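Local coordinates for cocosin 1 acidic chain (Cocos nucifera, PDB 5WPW), which probably serves as a nutrient reservoir of the coconut seed, an 11S storage globulin whose two-chain subunits assemble into hexamers, at residues Glu6-Leu11 / Glu328-Gly333; His302-Ala307 / Leu341-Asn346. The protein carries 2 engineered substitutions. All blocks are in the same frame, centred on the assembly; numbering follows the deposited sequence.

Contact 1. Residues Glu6-Leu11 / Glu328-Gly333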
ATOM      1  N   GLU A   6      14.632 -29.038  22.885  1.00 55.16           N
ATOM      2  CA  GLU A   6      14.154 -29.955  23.912  1.00 56.67           C
ATOM      3  C   GLU A   6      13.714 -29.192  25.162  1.00 54.44           C
ATOM      4  O   GLU A   6      12.611 -29.419  25.676  1.00 52.57           O
ATOM      5  CB  GLU A   6      15.240 -30.986  24.241  1.00 56.53           C
ATOM      6  CG  GLU A   6      14.794 -32.121  25.162  1.00 57.89           C
ATOM      7  CD  GLU A   6      13.562 -32.854  24.657  1.00 60.27           C
ATOM      8  OE1 GLU A   6      12.445 -32.376  24.936  1.00 58.93           O
ATOM      9  OE2 GLU A   6      13.706 -33.909  23.993  1.00 61.35           O
ATOM     10  N   ARG A   7      14.551 -28.266  25.649  1.00 50.78           N
ATOM     11  CA  ARG A   7      14.274 -27.477  26.846  1.00 49.75           C
ATOM     12  C   ARG A   7      14.674 -26.023  26.630  1.00 48.11           C
ATOM     13  O   ARG A   7      15.640 -25.727  25.925  1.00 50.34           O
ATOM     14  CB  ARG A   7      15.045 -27.982  28.083  1.00 49.86           C
ATOM     15  CG  ARG A   7      14.636 -29.360  28.582  1.00 51.39           C
ATOM     16  CD  ARG A   7      13.145 -29.475  28.785  1.00 52.57           C
ATOM     17  NE  ARG A   7      12.547 -30.336  27.773  1.00 57.41           N
ATOM     18  CZ  ARG A   7      11.315 -30.829  27.840  1.00 52.90           C
ATOM     19  NH1 ARG A   7      10.855 -31.606  26.865  1.00 54.58           N
ATOM     20  NH2 ARG A   7      10.544 -30.552  28.887  1.00 49.55           N
ATOM     21  N   LEU A   8      13.952 -25.123  27.288  1.00 47.24           N
ATOM     22  CA  LEU A   8      14.374 -23.736  27.412  1.00 42.20           C
ATOM     23  C   LEU A   8      15.030 -23.504  28.771  1.00 48.13           C
ATOM     24  O   LEU A   8      14.818 -24.254  29.725  1.00 48.53           O
ATOM     25  CB  LEU A   8      13.189 -22.779  27.238  1.00 40.42           C
ATOM     26  CG  LEU A   8      12.337 -22.948  25.978  1.00 43.06           C
ATOM     27  CD1 LEU A   8      11.039 -22.174  26.121  1.00 37.81           C
ATOM     28  CD2 LEU A   8      13.109 -22.478  24.751  1.00 42.53           C
ATOM     29  N   ASN A   9      15.832 -22.448  28.857  1.00 48.57           N
ATOM     30  CA  ASN A   9      16.367 -22.047  30.152  1.00 47.53           C
ATOM     31  C   ASN A   9      16.580 -20.543  30.159  1.00 48.81           C
ATOM     32  O   ASN A   9      16.741 -19.912  29.110  1.00 49.17           O
ATOM     33  CB  ASN A   9      17.680 -22.782  30.493  1.00 50.82           C
ATOM     34  CG  ASN A   9      18.708 -22.677  29.393  1.00 51.21           C
ATOM     35  OD1 ASN A   9      18.648 -23.403  28.400  1.00 56.31           O
ATOM     36  ND2 ASN A   9      19.668 -21.773  29.564  1.00 50.99           N
ATOM     37  N   ALA A  10      16.562 -19.972  31.359  1.00 42.72           N
ATOM     38  CA  ALA A  10      16.819 -18.548  31.492  1.00 45.01           C
ATOM     39  C   ALA A  10      18.282 -18.264  31.179  1.00 43.42           C
ATOM     40  O   ALA A  10      19.169 -19.060  31.500  1.00 48.49           O
ATOM     41  CB  ALA A  10      16.462 -18.068  32.897  1.00 42.47           C
ATOM     42  N   LEU A  11      18.527 -17.144  30.516  1.00 40.13           N
ATOM     43  CA  LEU A  11      19.846 -16.816  30.010  1.00 39.13           C
ATOM     44  C   LEU A  11      20.408 -15.598  30.724  1.00 36.80           C
ATOM     45  O   LEU A  11      19.672 -14.732  31.202  1.00 35.59           O
ATOM     46  CB  LEU A  11      19.806 -16.551  28.500  1.00 43.41           C
ATOM     47  CG  LEU A  11      19.516 -17.768  27.626  1.00 44.43           C
ATOM     48  CD1 LEU A  11      19.057 -17.344  26.241  1.00 43.15           C
ATOM     49  CD2 LEU A  11      20.742 -18.657  27.541  1.00 48.06           C
ATOM     50  N   GLU A 328       4.775 -31.012  26.027  1.00 38.09           N
ATOM     51  CA  GLU A 328       5.818 -31.116  27.036  1.00 39.77           C
ATOM     52  C   GLU A 328       6.086 -29.772  27.700  1.00 39.78           C
ATOM     53  O   GLU A 328       6.040 -28.721  27.056  1.00 39.72           O
ATOM     54  CB  GLU A 328       7.106 -31.639  26.411  1.00 40.96           C
ATOM     55  CG  GLU A 328       6.938 -33.006  25.764  1.00 47.80           C
ATOM     56  CD  GLU A 328       6.820 -34.120  26.788  1.00 50.70           C
ATOM     57  OE1 GLU A 328       7.570 -34.083  27.789  1.00 51.57           O
ATOM     58  OE2 GLU A 328       5.973 -35.024  26.598  1.00 51.63           O
ATOM     59  N   THR A 329       6.383 -29.815  28.992  1.00 35.40           N
ATOM     60  CA  THR A 329       6.809 -28.620  29.709  1.00 38.36           C
ATOM     61  C   THR A 329       8.240 -28.314  29.306  1.00 38.54           C
ATOM     62  O   THR A 329       9.157 -29.051  29.668  1.00 41.80           O
ATOM     63  CB  THR A 329       6.720 -28.823  31.221  1.00 38.15           C
ATOM     64  OG1 THR A 329       5.408 -29.261  31.581  1.00 38.89           O
ATOM     65  CG2 THR A 329       7.019 -27.525  31.932  1.00 38.12           C
ATOM     66  N   VAL A 330       8.455 -27.241  28.549  1.00 35.79           N
ATOM     67  CA  VAL A 330       9.811 -26.914  28.119  1.00 31.71           C
ATOM     68  C   VAL A 330      10.466 -25.858  29.000  1.00 35.88           C
ATOM     69  O   VAL A 330      11.676 -25.609  28.859  1.00 34.79           O
ATOM     70  CB  VAL A 330       9.837 -26.495  26.633  1.00 35.09           C
ATOM     71  CG1 VAL A 330       9.390 -27.659  25.769  1.00 32.22           C
ATOM     72  CG2 VAL A 330       8.928 -25.287  26.392  1.00 30.78           C
ATOM     73  N   PHE A 331       9.714 -25.238  29.902  1.00 32.08           N
ATOM     74  CA  PHE A 331      10.276 -24.382  30.927  1.00 35.55           C
ATOM     75  C   PHE A 331       9.308 -24.357  32.095  1.00 38.29           C
ATOM     76  O   PHE A 331       8.089 -24.358  31.909  1.00 34.64           O
ATOM     77  CB  PHE A 331      10.546 -22.954  30.413  1.00 36.70           C
ATOM     78  CG  PHE A 331      11.346 -22.102  31.371  1.00 37.48           C
ATOM     79  CD1 PHE A 331      12.708 -22.300  31.527  1.00 34.32           C
ATOM     80  CD2 PHE A 331      10.732 -21.106  32.111  1.00 36.72           C
ATOM     81  CE1 PHE A 331      13.447 -21.518  32.416  1.00 36.81           C
ATOM     82  CE2 PHE A 331      11.466 -20.324  33.001  1.00 38.80           C
ATOM     83  CZ  PHE A 331      12.831 -20.540  33.149  1.00 33.88           C
ATOM     84  N   ASP A 332       9.865 -24.336  33.302  1.00 40.34           N
ATOM     85  CA  ASP A 332       9.061 -24.270  34.516  1.00 37.05           C
ATOM     86  C   ASP A 332      10.029 -23.769  35.593  1.00 46.86           C
ATOM     87  O   ASP A 332      10.664 -24.565  36.283  1.00 46.71           O
ATOM     88  CB  ASP A 332       8.465 -25.617  34.867  1.00 44.62           C
ATOM     89  CG  ASP A 332       7.470 -25.543  36.016  1.00 51.06           C
ATOM     90  OD1 ASP A 332       7.521 -24.575  36.817  1.00 48.16           O
ATOM     91  OD2 ASP A 332       6.634 -26.471  36.115  1.00 56.01           O
ATOM     92  N   GLY A 333      10.165 -22.454  35.684  1.00 40.98           N
ATOM     93  CA  GLY A 333      11.164 -21.899  36.569  1.00 44.23           C
ATOM     94  C   GLY A 333      10.805 -20.483  36.935  1.00 42.36           C
ATOM     95  O   GLY A 333       9.825 -19.915  36.447  1.00 39.98           O
TER
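Leu8 and Val330 meet obliquely at the apolar centre, CD1 of Leu8 lying 3.8 Å from CG2 of Val330, and this small core exemplifies how a classic beta bulge can receive a passing loop. Val330 and Phe331 together face the single Val322 of strand 317-323 in the C-terminal cupin domain, which makes the bulge, while the loop comes from near the N terminus of the acidic chain. Phe331 holds its CG anti to the backbone N (chi1 -170°), which carries the ring alongside residues 8-10. Its edge then meets the Leu8 carbonyl, with CD1 of Phe331 3.4 Å from Leu8 O. Farther along the ring, CE1 of Phe331 comes within 3.6 Å of Ala10 N. At the polar edge the placement of the Arg7 guanidinium is doubtful, since its approach to the Thr329 carbonyl is implausibly short. As modelled, it would lie with one face under CG1 of Val330 and pair with Glu6, whose carboxylate also forms a salt bridge with Arg326. Thr329 OG1 bonds to Gly182 O of the second subunit. The firm polar link between the segments is a backbone bond: Leu8 N donates to Val330 O at 2.8 Å, nearly straight at 164°.

Contact 2. Residues His302-Ala307 / Leu341-Asn346; sequences HWNINA and LIVPQN
Gln345 reaches residues 304-307 because its CG stands anti to the backbone N (chi1 173°) and the chain runs on extended, whereas Trp303 sets its CG between its backbone N and carbonyl carbon, with CB and CG against the Asn346 carbonyl. Here, where strands 298-304 and 340-343 of the C-terminal cupin barrel run out into loops, carbonyl oxygens receive most of the approaches. CG of Gln345 packs 3.6 Å from Ile305 O, and Trp303 CB lies 3.3 Å from Asn346 O. The Trp303 indole and the Asn346 amide have planes only 14° apart. Asn346 N donates to Asn304 O at 2.8 Å, the bond bent to 143°. A water completes the join: it accepts from both Asn304 N and Asn304 ND2 and donates to Pro344 O, 2.8 Å away, while Lys364 NZ bonds to Asn304 OD1. Asn346 ND2, Ala307 N and Ala307 O are buried without a conventional hydrogen-bonding partner in the model; Ala307 O has just a CA-H...O contact from Gln345 CA at 3.2 Å. Trp303 NE1 bonds to Gly121 O of the second subunit, whose Met56 packs on Trp303 and Asn346. Around this junction, strand 298-304 pairs with strands 348-354 and 371-373, and strand 340-343 lies beside strand 309-314.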
ATOM      1  N   HIS A 302      -1.294 -18.005  27.152  1.00 26.37           N
ATOM      2  CA  HIS A 302      -1.407 -17.463  25.806  1.00 25.98           C
ATOM      3  C   HIS A 302      -0.309 -18.064  24.953  1.00 25.83           C
ATOM      4  O   HIS A 302       0.680 -18.613  25.467  1.00 26.08           O
ATOM      5  CB  HIS A 302      -1.322 -15.927  25.786  1.00 27.54           C
ATOM      6  CG  HIS A 302      -0.029 -15.381  26.330  1.00 24.77           C
ATOM      7  ND1 HIS A 302       0.237 -15.306  27.685  1.00 26.36           N
ATOM      8  CD2 HIS A 302       1.058 -14.859  25.705  1.00 27.83           C
ATOM      9  CE1 HIS A 302       1.442 -14.797  27.865  1.00 31.76           C
ATOM     10  NE2 HIS A 302       1.959 -14.508  26.684  1.00 28.72           N
ATOM     11  N   TRP A 303      -0.488 -17.963  23.636  1.00 24.30           N
ATOM     12  CA  TRP A 303       0.630 -18.166  22.735  1.00 23.01           C
ATOM     13  C   TRP A 303       0.820 -16.954  21.828  1.00 25.89           C
ATOM     14  O   TRP A 303      -0.120 -16.200  21.549  1.00 23.50           O
ATOM     15  CB  TRP A 303       0.442 -19.454  21.917  1.00 23.09           C
ATOM     16  CG  TRP A 303      -0.638 -19.430  20.888  1.00 22.00           C
ATOM     17  CD1 TRP A 303      -0.527 -19.029  19.561  1.00 20.73           C
ATOM     18  CD2 TRP A 303      -1.967 -19.873  21.065  1.00 23.81           C
ATOM     19  NE1 TRP A 303      -1.731 -19.196  18.928  1.00 25.21           N
ATOM     20  CE2 TRP A 303      -2.634 -19.718  19.825  1.00 28.90           C
ATOM     21  CE3 TRP A 303      -2.676 -20.390  22.160  1.00 28.87           C
ATOM     22  CZ2 TRP A 303      -3.983 -20.057  19.652  1.00 31.56           C
ATOM     23  CZ3 TRP A 303      -4.006 -20.742  21.980  1.00 33.21           C
ATOM     24  CH2 TRP A 303      -4.653 -20.562  20.741  1.00 28.90           C
ATOM     25  N   ASN A 304       2.067 -16.744  21.404  1.00 26.13           N
ATOM     26  CA  ASN A 304       2.369 -15.706  20.439  1.00 23.60           C
ATOM     27  C   ASN A 304       2.026 -16.213  19.052  1.00 17.80           C
ATOM     28  O   ASN A 304       2.505 -17.271  18.636  1.00 23.42           O
ATOM     29  CB  ASN A 304       3.843 -15.317  20.495  1.00 27.51           C
ATOM     30  CG  ASN A 304       4.170 -14.543  21.739  1.00 25.71           C
ATOM     31  OD1 ASN A 304       3.858 -13.358  21.839  1.00 26.65           O
ATOM     32  ND2 ASN A 304       4.779 -15.211  22.708  1.00 24.18           N
ATOM     33  N   ILE A 305       1.234 -15.428  18.332  1.00 20.25           N
ATOM     34  CA  ILE A 305       0.687 -15.877  17.060  1.00 20.71           C
ATOM     35  C   ILE A 305       1.715 -15.745  15.954  1.00 22.67           C
ATOM     36  O   ILE A 305       1.945 -16.688  15.184  1.00 20.22           O
ATOM     37  CB  ILE A 305      -0.585 -15.086  16.715  1.00 21.46           C
ATOM     38  CG1 ILE A 305      -1.746 -15.537  17.605  1.00 22.77           C
ATOM     39  CG2 ILE A 305      -0.936 -15.260  15.254  1.00 19.30           C
ATOM     40  CD1 ILE A 305      -2.923 -14.622  17.517  1.00 23.09           C
ATOM     41  N   ASN A 306       2.349 -14.576  15.859  1.00 22.47           N
ATOM     42  CA  ASN A 306       3.110 -14.235  14.657  1.00 17.21           C
ATOM     43  C   ASN A 306       4.537 -13.813  14.976  1.00 24.61           C
ATOM     44  O   ASN A 306       5.173 -13.156  14.150  1.00 25.31           O
ATOM     45  CB  ASN A 306       2.394 -13.127  13.865  1.00 22.42           C
ATOM     46  CG  ASN A 306       2.129 -11.864  14.676  1.00 29.29           C
ATOM     47  OD1 ASN A 306       2.214 -11.835  15.922  1.00 29.50           O
ATOM     48  ND2 ASN A 306       1.783 -10.802  13.966  1.00 28.88           N
ATOM     49  N   ALA A 307       5.080 -14.222  16.125  1.00 21.91           N
ATOM     50  CA  ALA A 307       6.400 -13.729  16.514  1.00 22.78           C
ATOM     51  C   ALA A 307       6.962 -14.579  17.647  1.00 27.43           C
ATOM     52  O   ALA A 307       6.214 -15.220  18.393  1.00 24.00           O
ATOM     53  CB  ALA A 307       6.337 -12.265  16.942  1.00 22.92           C
ATOM     54  N   LEU A 341      14.573 -14.762  28.745  1.00 28.54           N
ATOM     55  CA  LEU A 341      13.913 -15.996  28.340  1.00 26.54           C
ATOM     56  C   LEU A 341      13.343 -15.781  26.951  1.00 26.34           C
ATOM     57  O   LEU A 341      12.575 -14.840  26.748  1.00 27.99           O
ATOM     58  CB  LEU A 341      12.778 -16.376  29.299  1.00 29.28           C
ATOM     59  CG  LEU A 341      12.018 -17.669  29.015  1.00 26.19           C
ATOM     60  CD1 LEU A 341      12.968 -18.864  29.168  1.00 35.01           C
ATOM     61  CD2 LEU A 341      10.760 -17.830  29.918  1.00 31.11           C
ATOM     62  N   ILE A 342      13.674 -16.669  26.024  1.00 29.98           N
ATOM     63  CA  ILE A 342      13.055 -16.665  24.700  1.00 30.05           C
ATOM     64  C   ILE A 342      11.864 -17.616  24.689  1.00 30.91           C
ATOM     65  O   ILE A 342      12.006 -18.818  24.944  1.00 29.76           O
ATOM     66  CB  ILE A 342      14.060 -17.058  23.617  1.00 28.04           C
ATOM     67  CG1 ILE A 342      15.411 -16.379  23.845  1.00 32.03           C
ATOM     68  CG2 ILE A 342      13.489 -16.739  22.228  1.00 35.59           C
ATOM     69  CD1 ILE A 342      15.436 -14.950  23.514  1.00 32.94           C
ATOM     70  N   VAL A 343      10.696 -17.096  24.334  1.00 26.02           N
ATOM     71  CA  VAL A 343       9.517 -17.930  24.157  1.00 28.42           C
ATOM     72  C   VAL A 343       9.240 -18.018  22.658  1.00 28.27           C
ATOM     73  O   VAL A 343       8.886 -17.011  22.025  1.00 25.80           O
ATOM     74  CB  VAL A 343       8.323 -17.382  24.942  1.00 24.41           C
ATOM     75  CG1 VAL A 343       7.121 -18.338  24.875  1.00 26.51           C
ATOM     76  CG2 VAL A 343       8.751 -17.145  26.438  1.00 28.34           C
ATOM     77  N   PRO A 344       9.393 -19.188  22.056  1.00 28.47           N
ATOM     78  CA  PRO A 344       9.191 -19.311  20.612  1.00 29.72           C
ATOM     79  C   PRO A 344       7.748 -19.087  20.202  1.00 26.40           C
ATOM     80  O   PRO A 344       6.806 -19.322  20.960  1.00 26.39           O
ATOM     81  CB  PRO A 344       9.634 -20.747  20.317  1.00 31.86           C
ATOM     82  CG  PRO A 344      10.524 -21.117  21.469  1.00 24.86           C
ATOM     83  CD  PRO A 344       9.949 -20.414  22.645  1.00 29.42           C
ATOM     84  N   GLN A 345       7.594 -18.630  18.961  1.00 26.66           N
ATOM     85  CA  GLN A 345       6.287 -18.434  18.361  1.00 20.43           C
ATOM     86  C   GLN A 345       5.443 -19.687  18.560  1.00 24.01           C
ATOM     87  O   GLN A 345       5.956 -20.814  18.491  1.00 24.45           O
ATOM     88  CB  GLN A 345       6.453 -18.137  16.856  1.00 24.99           C
ATOM     89  CG  GLN A 345       5.137 -18.071  16.085  1.00 26.47           C
ATOM     90  CD  GLN A 345       5.340 -18.034  14.564  1.00 32.66           C
ATOM     91  OE1 GLN A 345       4.460 -17.586  13.806  1.00 33.22           O
ATOM     92  NE2 GLN A 345       6.483 -18.502  14.120  1.00 26.31           N
ATOM     93  N   ASN A 346       4.164 -19.475  18.867  1.00 21.50           N
ATOM     94  CA  ASN A 346       3.172 -20.546  18.968  1.00 22.55           C
ATOM     95  C   ASN A 346       3.277 -21.299  20.298  1.00 26.88           C
ATOM     96  O   ASN A 346       2.308 -21.947  20.694  1.00 24.11           O
ATOM     97  CB  ASN A 346       3.288 -21.564  17.821  1.00 27.36           C
ATOM     98  CG  ASN A 346       2.566 -21.152  16.550  1.00 36.42           C
ATOM     99  OD1 ASN A 346       3.197 -20.854  15.535  1.00 36.96           O
ATOM    100  ND2 ASN A 346       1.238 -21.223  16.571  1.00 38.18           N
TER
HETATM  101  O   HOH W   1       4.535 -18.081  21.959  1.00 24.83           O

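How the contacts relate
From the N terminus the chain passes residues 6-11, ahead of strand 15-19, then builds the N-terminal cupin before the second. In precursor order contact 1 closes a span of 316 residues and probably ties the start of the acidic chain to the basic chain, which the Cys79-Cys246 disulfide also links. Contact 2 opens in between, at 302-307, and closes at 341-346 over 33 residues, so the two cross. Their centres lie about 13 Å apart and they touch: Leu8 packs on Ile342 and Pro344, Phe331 on Leu341. Strands 329-336 and 340-343, consecutive in sequence, link the N-terminal loop to the junction of strands 298-304 and 340-343 in the C-terminal cupin, beside the second subunit.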